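Local coordinates for putative phosphomethylpyrimidine kinase (Bacteroides thetaiotaomicron, PDB 3MBH) that probably phosphorylates pyridoxal, and perhaps related B6 vitamers, on the 5'-hydroxymethyl group with ATP, as a pyridoxal kinase of the ribokinase-like superfamily, at the 3-hydroxy-5-(hydroxymethyl)-2-methylisonicotinaldehyde site, the interface of chains A and B and the interface of chains A and C. Numbering follows the deposited sequence. Chains: chain A/B/C, Putative phosphomethylpyrimidine kinase.

Contact 1: the 3-hydroxy-5-(hydroxymethyl)-2-methylisonicotinaldehyde site. Residues chain A 15, 17, 22-23, 46, 49-51, 85, 114, 122, 225. With PXL (3-hydroxy-5-(hydroxymethyl)-2-methylisonicotinaldehyde), chain D.
This is the probable substrate pocket, with pyridoxal (PXL) bound. The protein buries 314 of the ligand's 323 Å². The packed part is the pyridine ring. A:Tyr85 stacks on one face with its plane turned 13° from the ligand ring. Its CG is anti to the backbone N (chi1 -174°), and the 2-methyl C2A lies over the centre of the phenol ring. A:Val22 covers the other face through CB and both methyl branches. CD2 of A:Leu46 closes on PXL C2A at 3.6 Å. At the ring nitrogen, A:Asp15 OD1 lies 2.6 Å from PXL N1, a hydrogen bond if one of the two carries a proton; the carboxylate could favour a protonated pyridine. A:Ser17 OG and A:Ser23 OG both donate to A:Asp15 OD2 and steady that carboxylate. The phenolic PXL O3 is held by A:Thr50 twice, by the backbone N at 2.8 Å and by OG1 at 2.6 Å. A:Gln51 NE2 donates to the aldehyde PXL O4A at 3.1 Å, nearly in its own amide plane, while A:Tyr122 lays a ring face against C4A. In contrast to the packed ring faces, the hydroxymethyl end is the polar side, where water 1 joins the contact. PXL OP4 shares its hydrogen between OD1 and OD2 of A:Asp225, each on its syn lone pair. A:Asp225, the probable catalytic base, sits near the start of helix 223-236; most other pocket residues come from loops.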
# COMPACT_ATOMS: atom_id res chain seq x y z
N ASP A 15 7.46 23.21 22.02
CA ASP A 15 6.49 23.09 23.06
C ASP A 15 5.52 21.89 22.90
O ASP A 15 5.40 21.27 21.83
CB ASP A 15 5.73 24.39 23.15
CG ASP A 15 4.80 24.58 21.98
OD1 ASP A 15 5.24 25.19 20.95
OD2 ASP A 15 3.66 24.03 22.05
N SER A 17 1.63 21.33 23.29
CA SER A 17 0.33 21.92 23.35
C SER A 17 -0.77 20.85 23.26
O SER A 17 -0.80 20.06 22.35
CB SER A 17 0.13 22.91 22.20
OG SER A 17 0.77 24.13 22.45
N VAL A 22 0.07 21.99 16.58
CA VAL A 22 1.29 22.76 16.51
C VAL A 22 2.39 21.93 17.17
O VAL A 22 2.12 20.94 17.84
CB VAL A 22 1.19 24.11 17.25
CG1 VAL A 22 0.19 25.06 16.52
CG2 VAL A 22 0.84 23.92 18.77
N SER A 23 3.61 22.34 16.94
CA SER A 23 4.74 21.95 17.78
C SER A 23 4.86 20.41 17.97
O SER A 23 4.76 19.66 16.99
CB SER A 23 4.72 22.75 19.08
OG SER A 23 3.52 22.56 19.83
N LEU A 46 1.44 23.95 27.18
CA LEU A 46 0.24 24.76 26.99
C LEU A 46 -0.99 23.89 26.80
O LEU A 46 -0.91 22.82 26.21
CB LEU A 46 0.41 25.70 25.76
CG LEU A 46 1.61 26.70 25.68
CD1 LEU A 46 2.90 26.04 25.15
CD2 LEU A 46 1.26 27.88 24.74
N HIS A 49 -2.62 26.11 21.42
CA HIS A 49 -1.71 27.11 20.85
C HIS A 49 -2.17 28.53 21.18
O HIS A 49 -3.31 28.76 21.66
CB HIS A 49 -1.49 26.89 19.32
CG HIS A 49 -2.72 27.04 18.49
ND1 HIS A 49 -3.46 28.20 18.44
CD2 HIS A 49 -3.35 26.16 17.68
CE1 HIS A 49 -4.49 28.02 17.62
NE2 HIS A 49 -4.45 26.79 17.16
N THR A 50 -1.26 29.49 20.97
CA THR A 50 -1.50 30.90 21.36
C THR A 50 -2.31 31.75 20.37
O THR A 50 -2.46 32.95 20.56
CB THR A 50 -0.16 31.58 21.66
OG1 THR A 50 0.63 31.63 20.46
CG2 THR A 50 0.60 30.85 22.76
N GLN A 51 -2.85 31.14 19.32
CA GLN A 51 -3.78 31.84 18.43
C GLN A 51 -5.26 31.61 18.82
O GLN A 51 -6.17 32.14 18.23
CB GLN A 51 -3.51 31.49 16.98
CG GLN A 51 -2.06 31.82 16.53
CD GLN A 51 -1.84 31.67 15.04
OE1 GLN A 51 -2.53 32.32 14.25
NE2 GLN A 51 -0.85 30.86 14.63
N TYR A 85 9.06 26.61 18.42
CA TYR A 85 8.56 27.52 19.44
C TYR A 85 9.33 27.34 20.75
O TYR A 85 9.35 26.28 21.30
CB TYR A 85 7.06 27.30 19.63
CG TYR A 85 6.34 28.27 20.56
CD1 TYR A 85 6.49 28.16 21.95
CD2 TYR A 85 5.53 29.31 20.06
CE1 TYR A 85 5.85 29.02 22.80
CE2 TYR A 85 4.88 30.15 20.93
CZ TYR A 85 5.07 30.01 22.31
OH TYR A 85 4.43 30.84 23.19
N VAL A 114 10.32 30.41 14.97
CA VAL A 114 8.93 30.65 15.35
C VAL A 114 8.81 31.96 16.16
O VAL A 114 9.24 32.04 17.31
CB VAL A 114 8.34 29.43 16.10
CG1 VAL A 114 6.82 29.66 16.53
CG2 VAL A 114 8.46 28.12 15.25
N TYR A 122 3.66 36.44 17.71
CA TYR A 122 2.73 35.65 18.51
C TYR A 122 2.56 36.18 19.95
O TYR A 122 3.42 36.91 20.49
CB TYR A 122 3.16 34.19 18.59
CG TYR A 122 3.14 33.44 17.28
CD1 TYR A 122 2.04 33.51 16.43
CD2 TYR A 122 4.24 32.70 16.89
CE1 TYR A 122 2.02 32.79 15.23
CE2 TYR A 122 4.25 32.01 15.66
CZ TYR A 122 3.13 32.03 14.87
OH TYR A 122 3.16 31.36 13.69
N ASP A 225 4.97 24.21 11.40
CA ASP A 225 5.46 23.04 12.04
C ASP A 225 5.28 21.81 11.15
O ASP A 225 6.17 20.96 11.07
CB ASP A 225 4.82 22.84 13.42
CG ASP A 225 5.05 24.02 14.36
OD1 ASP A 225 6.19 24.56 14.44
OD2 ASP A 225 4.04 24.41 14.99
OP4 PXL D . 4.92 26.86 15.47
C5A PXL D . 3.68 27.51 15.70
C5 PXL D . 3.37 27.45 17.20
C6 PXL D . 3.96 26.59 18.11
N1 PXL D . 3.66 26.61 19.40
C2 PXL D . 2.74 27.40 20.00
C3 PXL D . 2.02 28.35 19.13
C4 PXL D . 2.39 28.37 17.69
C4A PXL D . 1.73 29.21 16.69
O4A PXL D . 0.72 29.69 17.09
O3 PXL D . 1.12 29.24 19.57
C2A PXL D . 2.52 27.21 21.49
O HOH W 1 5.97 27.32 12.84

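Contact 2: the interface of chains A and B. Residues chain A 209, 240, 242, 285, 287-289; chain B 257-258, 260.
The C-terminal end of helix 241-257 of chain B, with the loop after it, meets strands 207-213 and 288-290 of chain A, the loop before strand 288-290, the start of A helix 241-257 and the loop before it, with A:Ser240 against B:Ala258. B:Arg257 carries this patch, with 104 Å² hidden by chain A. Its CG is anti to the carbonyl carbon (chi1 -78°), and the chain then runs extended to NE. The arginine thus reaches straight in between A:Trp209 and A:Met285, a selenomethionine. The rim of the A:Trp209 ring, at CZ3, stands over one guanidinium face, 3.6 Å from B:Arg257 CZ. The two planes are 80° apart, so the indole rim points at the guanidinium face and does not stack on it. A:Met285, its chain bent at chi3, comes tip to tip, its SE 3.6 Å from B:Arg257 CD. B:Phe260 crosses A:Trp209 at about a right angle and brings CD2 to the indole edge, 3.9 Å from A:Trp209 CZ2. A:Pro242 CB lies over an indole face and helps to hold the ring. A:Glu289 is near, but its OE1 stays 6.1 Å from B:Arg257 NH2; any attraction would be long-range. The structure alone does not show whether this pairing exists in solution. B:Arg257 NH1 donates to the backbone O of A:Ser287 at 2.8 Å, with 152° at the hydrogen, from above the carbonyl plane.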
# COMPACT_ATOMS: atom_id res chain seq x y z
N TRP A 209 14.93 28.33 -5.55
CA TRP A 209 13.73 27.60 -5.91
C TRP A 209 12.50 28.36 -5.53
O TRP A 209 12.49 29.04 -4.53
CB TRP A 209 13.69 26.26 -5.17
CG TRP A 209 14.87 25.44 -5.45
CD1 TRP A 209 16.00 25.36 -4.71
CD2 TRP A 209 15.08 24.62 -6.60
NE1 TRP A 209 16.91 24.53 -5.33
CE2 TRP A 209 16.35 24.03 -6.47
CE3 TRP A 209 14.31 24.29 -7.71
CZ2 TRP A 209 16.88 23.16 -7.43
CZ3 TRP A 209 14.84 23.43 -8.66
CH2 TRP A 209 16.12 22.89 -8.51
N SER A 240 16.45 15.65 -2.34
CA SER A 240 16.94 16.97 -2.69
C SER A 240 16.02 18.07 -2.11
O SER A 240 14.87 17.80 -1.72
CB SER A 240 16.94 17.14 -4.21
OG SER A 240 15.62 17.31 -4.67
N PRO A 242 14.54 20.67 -3.66
CA PRO A 242 13.28 20.93 -4.36
C PRO A 242 12.28 19.79 -4.12
O PRO A 242 11.07 20.05 -4.02
CB PRO A 242 13.71 21.07 -5.84
CG PRO A 242 15.05 20.45 -5.92
CD PRO A 242 15.69 20.60 -4.59
N MSE A 285 6.60 16.89 -9.39
CA MSE A 285 7.24 18.10 -8.99
C MSE A 285 6.57 19.37 -9.49
O MSE A 285 6.18 19.47 -10.65
CB MSE A 285 8.71 18.05 -9.38
CG MSE A 285 9.49 17.15 -8.41
SE MSE A 285 11.40 17.35 -8.66
CE MSE A 285 11.71 18.34 -7.08
N SER A 287 8.01 22.51 -7.87
CA SER A 287 9.08 23.48 -7.64
C SER A 287 9.90 23.82 -8.91
O SER A 287 10.10 22.99 -9.82
CB SER A 287 10.00 22.97 -6.50
OG SER A 287 10.39 21.65 -6.76
N TYR A 288 10.32 25.07 -9.02
CA TYR A 288 11.14 25.44 -10.12
C TYR A 288 12.23 26.37 -9.78
O TYR A 288 12.16 27.15 -8.79
CB TYR A 288 10.31 25.96 -11.29
CG TYR A 288 9.51 27.18 -11.00
CD1 TYR A 288 8.28 27.07 -10.39
CD2 TYR A 288 9.96 28.42 -11.40
CE1 TYR A 288 7.51 28.21 -10.10
CE2 TYR A 288 9.20 29.58 -11.15
CZ TYR A 288 7.97 29.46 -10.50
OH TYR A 288 7.21 30.58 -10.25
N GLU A 289 13.25 26.30 -10.61
CA GLU A 289 14.49 27.00 -10.29
C GLU A 289 14.33 28.43 -10.76
O GLU A 289 13.80 28.65 -11.83
CB GLU A 289 15.70 26.31 -10.95
CG GLU A 289 16.99 27.06 -10.73
CD GLU A 289 18.27 26.25 -10.98
OE1 GLU A 289 18.23 25.19 -11.61
OE2 GLU A 289 19.33 26.70 -10.52
N ARG B 257 17.60 16.40 -10.40
CA ARG B 257 17.46 17.20 -9.18
C ARG B 257 17.88 16.45 -7.94
O ARG B 257 18.35 17.03 -6.99
CB ARG B 257 16.02 17.65 -9.01
CG ARG B 257 15.70 18.85 -9.94
CD ARG B 257 14.24 19.29 -9.86
NE ARG B 257 14.06 20.47 -10.70
CZ ARG B 257 12.95 21.19 -10.76
NH1 ARG B 257 11.91 20.84 -10.04
NH2 ARG B 257 12.90 22.28 -11.51
N ALA B 258 17.67 15.15 -7.95
CA ALA B 258 18.10 14.28 -6.83
C ALA B 258 19.61 14.29 -6.58
O ALA B 258 20.04 13.87 -5.50
CB ALA B 258 17.62 12.84 -7.06
N PHE B 260 21.34 17.20 -6.65
CA PHE B 260 21.69 18.58 -6.38
C PHE B 260 21.96 18.80 -4.90
O PHE B 260 21.38 18.14 -4.07
CB PHE B 260 20.56 19.52 -6.81
CG PHE B 260 20.43 19.72 -8.29
CD1 PHE B 260 21.35 19.21 -9.19
CD2 PHE B 260 19.41 20.51 -8.78
CE1 PHE B 260 21.21 19.46 -10.55
CE2 PHE B 260 19.26 20.75 -10.14
CZ PHE B 260 20.15 20.22 -11.02

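Contact 3: the interface of chains A and C. Residues chain A 28-29, 32-33, 273, 276; chain C 28-29, 32-33, 36-37.
Helix 24-33 of this ribokinase-like kinase packs against its own copy across a two-fold axis, a contact that may belong to a dimer. Helix 272-275 of chain A and the short helical turn 276-278 flank it. The centre is apolar. A:Pro29 CD touches the CG2 branch of C:Ile28 at 3.7 Å, and the twin pair, A:Ile28 CG2 and C:Pro29 CD, is at 3.8 Å. Each CG2 is anti to its backbone N, and the two isoleucines cross at about a right angle with these methyls facing. A:Ser32 OG sits against C:Pro29 CB at 3.6 Å, but its hydrogen bond goes back to A:Ile28 O, one turn earlier. C:Ser32 hides 51 Å², the most in the patch, and its CB packs on A:Pro29 CB at 3.8 Å. A:Ser33 OG bonds to A:Pro29 O, and C:Ser33 OG to C:Pro29 O. The two OG atoms, of A:Ser33 and C:Ser33, face each other at 4.0 Å, and water 4 bonds both hydroxyls and both carbonyls. A:Leu276 CD2 lies over the backbone of C:Ser32. A:Glu273 bends at chi2 (79°), laying CG against the C:Phe36 carbonyl and its carboxylate beside C:Gln37. Water 2 joins A:Glu273 OE2, at 2.7 Å, to C:Ser32 OG. An alanine in place of A:Glu273 would remove CG and the carboxylate, and would probably lose the water 2 bridge and the packing on the C:Phe36 carbonyl and on C:Gln37. Water 3, 2.8 Å from C:Ser32 O, links it to the A:Glu273 backbone O.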
# COMPACT_ATOMS: atom_id res chain seq x y z
N ILE A 28 6.06 14.98 16.27
CA ILE A 28 6.18 13.56 16.65
C ILE A 28 5.47 12.62 15.62
O ILE A 28 6.12 11.75 15.04
CB ILE A 28 5.72 13.29 18.11
CG1 ILE A 28 6.71 13.91 19.08
CG2 ILE A 28 5.60 11.80 18.34
CD1 ILE A 28 6.13 14.05 20.57
N PRO A 29 4.19 12.83 15.34
CA PRO A 29 3.53 11.93 14.36
C PRO A 29 4.13 11.95 12.95
O PRO A 29 4.26 10.89 12.30
CB PRO A 29 2.08 12.42 14.32
CG PRO A 29 1.99 13.56 15.17
CD PRO A 29 3.26 13.82 15.89
N SER A 32 7.87 10.39 13.13
CA SER A 32 7.76 8.96 13.41
C SER A 32 7.26 8.22 12.16
O SER A 32 7.79 7.16 11.81
CB SER A 32 6.76 8.64 14.51
OG SER A 32 7.01 9.38 15.68
N SER A 33 6.23 8.75 11.51
CA SER A 33 5.68 8.16 10.28
C SER A 33 6.76 8.08 9.21
O SER A 33 6.85 7.09 8.49
CB SER A 33 4.48 8.97 9.78
OG SER A 33 3.43 8.95 10.75
N GLU A 273 -4.24 13.71 10.79
CA GLU A 273 -4.44 12.25 10.90
C GLU A 273 -5.12 11.68 9.75
O GLU A 273 -4.91 10.51 9.39
CB GLU A 273 -5.14 11.85 12.21
CG GLU A 273 -4.27 12.18 13.40
CD GLU A 273 -4.27 13.59 13.79
OE1 GLU A 273 -5.12 14.38 13.26
OE2 GLU A 273 -3.42 13.92 14.65
N LEU A 276 -2.03 11.53 6.96
CA LEU A 276 -0.71 11.10 7.36
C LEU A 276 -0.15 9.93 6.51
O LEU A 276 1.03 9.90 6.16
CB LEU A 276 -0.77 10.71 8.84
CG LEU A 276 0.49 10.55 9.69
CD1 LEU A 276 1.35 11.82 9.69
CD2 LEU A 276 0.05 10.14 11.13
N ILE C 28 1.26 8.97 21.16
CA ILE C 28 1.03 9.93 20.08
C ILE C 28 1.24 9.31 18.71
O ILE C 28 0.35 9.37 17.88
CB ILE C 28 1.81 11.28 20.21
CG1 ILE C 28 1.26 12.13 21.35
CG2 ILE C 28 1.69 12.12 18.84
CD1 ILE C 28 2.21 13.27 21.90
N PRO C 29 2.40 8.69 18.46
CA PRO C 29 2.53 8.16 17.12
C PRO C 29 1.62 6.98 16.79
O PRO C 29 1.17 6.89 15.68
CB PRO C 29 4.03 7.78 17.00
CG PRO C 29 4.55 7.86 18.33
CD PRO C 29 3.66 8.68 19.20
N SER C 32 -2.06 8.44 16.36
CA SER C 32 -2.16 9.22 15.13
C SER C 32 -2.16 8.38 13.90
O SER C 32 -2.92 8.65 12.97
CB SER C 32 -1.05 10.29 15.02
OG SER C 32 -0.90 10.99 16.26
N SER C 33 -1.26 7.38 13.85
CA SER C 33 -1.19 6.50 12.69
C SER C 33 -2.45 5.73 12.55
O SER C 33 -2.80 5.37 11.44
CB SER C 33 -0.02 5.49 12.73
OG SER C 33 1.16 6.26 12.73
N PHE C 36 -6.39 8.96 14.84
CA PHE C 36 -6.97 9.71 15.97
C PHE C 36 -6.02 10.87 16.36
O PHE C 36 -4.80 10.69 16.31
CB PHE C 36 -7.17 8.77 17.17
CG PHE C 36 -8.05 7.60 16.86
CD1 PHE C 36 -9.39 7.79 16.60
CD2 PHE C 36 -7.51 6.33 16.71
CE1 PHE C 36 -10.19 6.75 16.22
CE2 PHE C 36 -8.29 5.29 16.33
CZ PHE C 36 -9.64 5.48 16.10
N GLN C 37 -6.61 12.02 16.66
CA GLN C 37 -5.89 13.15 17.18
C GLN C 37 -5.69 12.90 18.63
O GLN C 37 -6.67 12.64 19.37
CB GLN C 37 -6.63 14.47 17.01
CG GLN C 37 -5.91 15.60 17.73
CD GLN C 37 -6.46 16.98 17.43
OE1 GLN C 37 -7.60 17.13 16.98
NE2 GLN C 37 -5.66 18.00 17.71
O HOH W 2 -2.37 13.28 17.05
O HOH W 3 -3.65 8.33 10.24
O HOH W 4 2.68 8.70 13.60

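Contact 1 and contact 3 lie about 17 Å apart between the centres of their C-alpha atoms. Contact 2 is about 30 Å from contact 1 and about 28 Å from contact 3. No residue is shared. A:Ser23 of contact 1 immediately precedes helix 24-33, which forms the core of contact 3, so the pocket wall and that interface are joined in sequence. Contact 2 uses a different surface, so one chain can hold B and C at once. The A-C interface is two-fold and the A-B interface is not an exact two-fold; together they could help build the six-chain deposited assembly.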